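Esterase (Pseudomonas putida, PDB 1ZOI) probably hydrolyses carboxylic esters stereoselectively, with an alpha/beta hydrolase fold, and is of interest for D-beta-acetylthioisobutyric acid synthesis. Local coordinates at residues A[74-79]-A[107-112]. Numbering follows the deposited sequence.
Sequences HYADDV and MARHPE. Unlike the reference sequence in segment 107-112: Glu112 (reference Ala).
Asp77, on helix 72-86, takes hold of both Arg109 and His110 where helix 98-109 runs out, so that a single carboxylate ties this helix end to its neighbour. In this alpha/beta hydrolase fold the contact thus joins the helix before strand 92-96 to the C-terminal end of the helix after it. Arg109 meets the acid side-on with two nitrogens, one to each oxygen. Arg109 NE lies 3.0 Å from Asp77 OD1 in a nearly straight bond (160°); OD1 lies in the guanidinium plane, while NE approaches it from above the carboxylate plane. Arg109 NH2 reaches the syn lone pair of Asp77 OD2, also at 3.0 Å, but this bond is more bent; the two flat groups are turned 50° against each other, and OD2 sits tilted from the guanidinium plane. The arginine chain bends at chi3 (-81°), which swings the guanidinium toward the acid after the aliphatic part has crossed Ala76, whose CB is 3.9 Å from Arg109 CD. The remaining nitrogen, NH1, forms a salt bridge with Asp73, one turn earlier on helix 72-86.

His110, the first residue beyond helix 98-109 to leave helical geometry, brings its ring edge to the same oxygen. His110 NE2 donates to Asp77 OD1 from the anti side at 2.8 Å, with the imidazole almost perpendicular to the carboxylate. The other ring nitrogen, His110 ND1, donates in the ring plane to the syn lone pair of Glu112 OE1, again at 2.8 Å, which fixes the ring's rotation between two acids. With both ring nitrogens donating to carboxylates, His110 is probably inclined toward the cationic form, and Asp77, accepting three bonds, toward the ionised one.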
loop_
_atom_site.group_PDB
_atom_site.type_symbol
_atom_site.label_atom_id
_atom_site.label_comp_id
_atom_site.label_asym_id
_atom_site.label_seq_id
_atom_site.Cartn_x
_atom_site.Cartn_y
_atom_site.Cartn_z
ATOM N N HIS A 74 13.831 1.233 22.369
ATOM C CA HIS A 74 12.576 0.592 22.008
ATOM C C HIS A 74 12.758 -0.220 20.729
ATOM O O HIS A 74 12.260 -1.338 20.626
ATOM C CB HIS A 74 11.480 1.648 21.823
ATOM C CG HIS A 74 10.951 2.203 23.109
ATOM N ND1 HIS A 74 9.845 1.684 23.745
ATOM C CD2 HIS A 74 11.381 3.228 23.882
ATOM C CE1 HIS A 74 9.615 2.366 24.853
ATOM N NE2 HIS A 74 10.535 3.308 24.959
ATOM N N TYR A 75 13.481 0.334 19.755
ATOM C CA TYR A 75 13.696 -0.395 18.512
ATOM C C TYR A 75 14.363 -1.726 18.857
ATOM O O TYR A 75 14.006 -2.767 18.315
ATOM C CB TYR A 75 14.613 0.367 17.546
ATOM C CG TYR A 75 14.134 1.717 17.050
ATOM C CD1 TYR A 75 12.778 2.054 17.013
ATOM C CD2 TYR A 75 15.049 2.641 16.550
ATOM C CE1 TYR A 75 12.356 3.287 16.484
ATOM C CE2 TYR A 75 14.647 3.856 16.022
ATOM C CZ TYR A 75 13.307 4.177 15.987
ATOM O OH TYR A 75 12.937 5.378 15.424
ATOM N N ALA A 76 15.323 -1.679 19.780
ATOM C CA ALA A 76 16.053 -2.872 20.201
ATOM C C ALA A 76 15.168 -3.856 20.957
ATOM O O ALA A 76 15.273 -5.069 20.768
ATOM C CB ALA A 76 17.245 -2.474 21.052
ATOM N N ASP A 77 14.297 -3.347 21.822
ATOM C CA ASP A 77 13.418 -4.246 22.553
ATOM C C ASP A 77 12.424 -4.891 21.590
ATOM O O ASP A 77 11.993 -6.028 21.796
ATOM C CB ASP A 77 12.690 -3.503 23.678
ATOM C CG ASP A 77 13.632 -3.058 24.787
ATOM O OD1 ASP A 77 14.759 -3.603 24.873
ATOM O OD2 ASP A 77 13.241 -2.172 25.579
ATOM N N ASP A 78 12.052 -4.173 20.532
ATOM C CA ASP A 78 11.132 -4.739 19.556
ATOM C C ASP A 78 11.834 -5.894 18.843
ATOM O O ASP A 78 11.216 -6.907 18.527
ATOM C CB ASP A 78 10.679 -3.680 18.548
ATOM C CG ASP A 78 9.796 -2.611 19.179
ATOM O OD1 ASP A 78 9.252 -2.850 20.281
ATOM O OD2 ASP A 78 9.637 -1.534 18.567
ATOM N N VAL A 79 13.133 -5.742 18.593
ATOM C CA VAL A 79 13.896 -6.802 17.944
ATOM C C VAL A 79 13.837 -8.027 18.858
ATOM O O VAL A 79 13.616 -9.152 18.407
ATOM C CB VAL A 79 15.376 -6.399 17.740
ATOM C CG1 VAL A 79 16.171 -7.588 17.203
ATOM C CG2 VAL A 79 15.473 -5.236 16.758
ATOM N N MET A 107 22.329 -5.872 20.281
ATOM C CA MET A 107 23.411 -6.724 20.765
ATOM C C MET A 107 23.961 -6.241 22.093
ATOM O O MET A 107 24.604 -7.002 22.822
ATOM C CB MET A 107 24.538 -6.776 19.735
ATOM C CG MET A 107 24.104 -7.350 18.393
ATOM S SD MET A 107 25.398 -7.352 17.155
ATOM C CE MET A 107 25.644 -5.624 16.909
ATOM N N ALA A 108 23.707 -4.974 22.400
ATOM C CA ALA A 108 24.179 -4.382 23.639
ATOM C C ALA A 108 23.204 -4.561 24.807
ATOM O O ALA A 108 23.612 -4.984 25.886
ATOM C CB ALA A 108 24.480 -2.903 23.420
ATOM N N ARG A 109 21.922 -4.250 24.625
ATOM C CA ARG A 109 21.011 -4.426 25.756
ATOM C C ARG A 109 20.359 -5.800 25.860
ATOM O O ARG A 109 19.640 -6.077 26.819
ATOM C CB ARG A 109 19.949 -3.310 25.818
ATOM C CG ARG A 109 19.118 -3.057 24.586
ATOM C CD ARG A 109 18.330 -1.743 24.751
ATOM N NE ARG A 109 17.106 -1.876 25.548
ATOM C CZ ARG A 109 16.765 -1.071 26.553
ATOM N NH1 ARG A 109 17.555 -0.067 26.911
ATOM N NH2 ARG A 109 15.614 -1.253 27.191
ATOM N N HIS A 110 20.630 -6.671 24.891
ATOM C CA HIS A 110 20.082 -8.024 24.920
ATOM C C HIS A 110 21.182 -9.068 24.745
ATOM O O HIS A 110 21.157 -9.866 23.810
ATOM C CB HIS A 110 19.013 -8.182 23.840
ATOM C CG HIS A 110 17.751 -7.438 24.143
ATOM N ND1 HIS A 110 16.860 -7.851 25.110
ATOM C CD2 HIS A 110 17.264 -6.274 23.654
ATOM C CE1 HIS A 110 15.879 -6.971 25.204
ATOM N NE2 HIS A 110 16.101 -6.004 24.333
ATOM N N PRO A 111 22.161 -9.078 25.663
ATOM C CA PRO A 111 23.283 -10.017 25.625
ATOM C C PRO A 111 22.891 -11.486 25.768
ATOM O O PRO A 111 23.652 -12.369 25.372
ATOM C CB PRO A 111 24.166 -9.536 26.773
ATOM C CG PRO A 111 23.166 -9.039 27.759
ATOM C CD PRO A 111 22.222 -8.248 26.880
ATOM N N GLU A 112 21.713 -11.747 26.332
ATOM C CA GLU A 112 21.251 -13.122 26.510
ATOM C C GLU A 112 21.195 -13.847 25.169
ATOM O O GLU A 112 21.303 -15.073 25.112
ATOM C CB GLU A 112 19.869 -13.157 27.179
ATOM C CG GLU A 112 18.746 -12.506 26.383
ATOM C CD GLU A 112 18.745 -10.991 26.479
ATOM O OE1 GLU A 112 17.899 -10.359 25.811
ATOM O OE2 GLU A 112 19.580 -10.432 27.222
#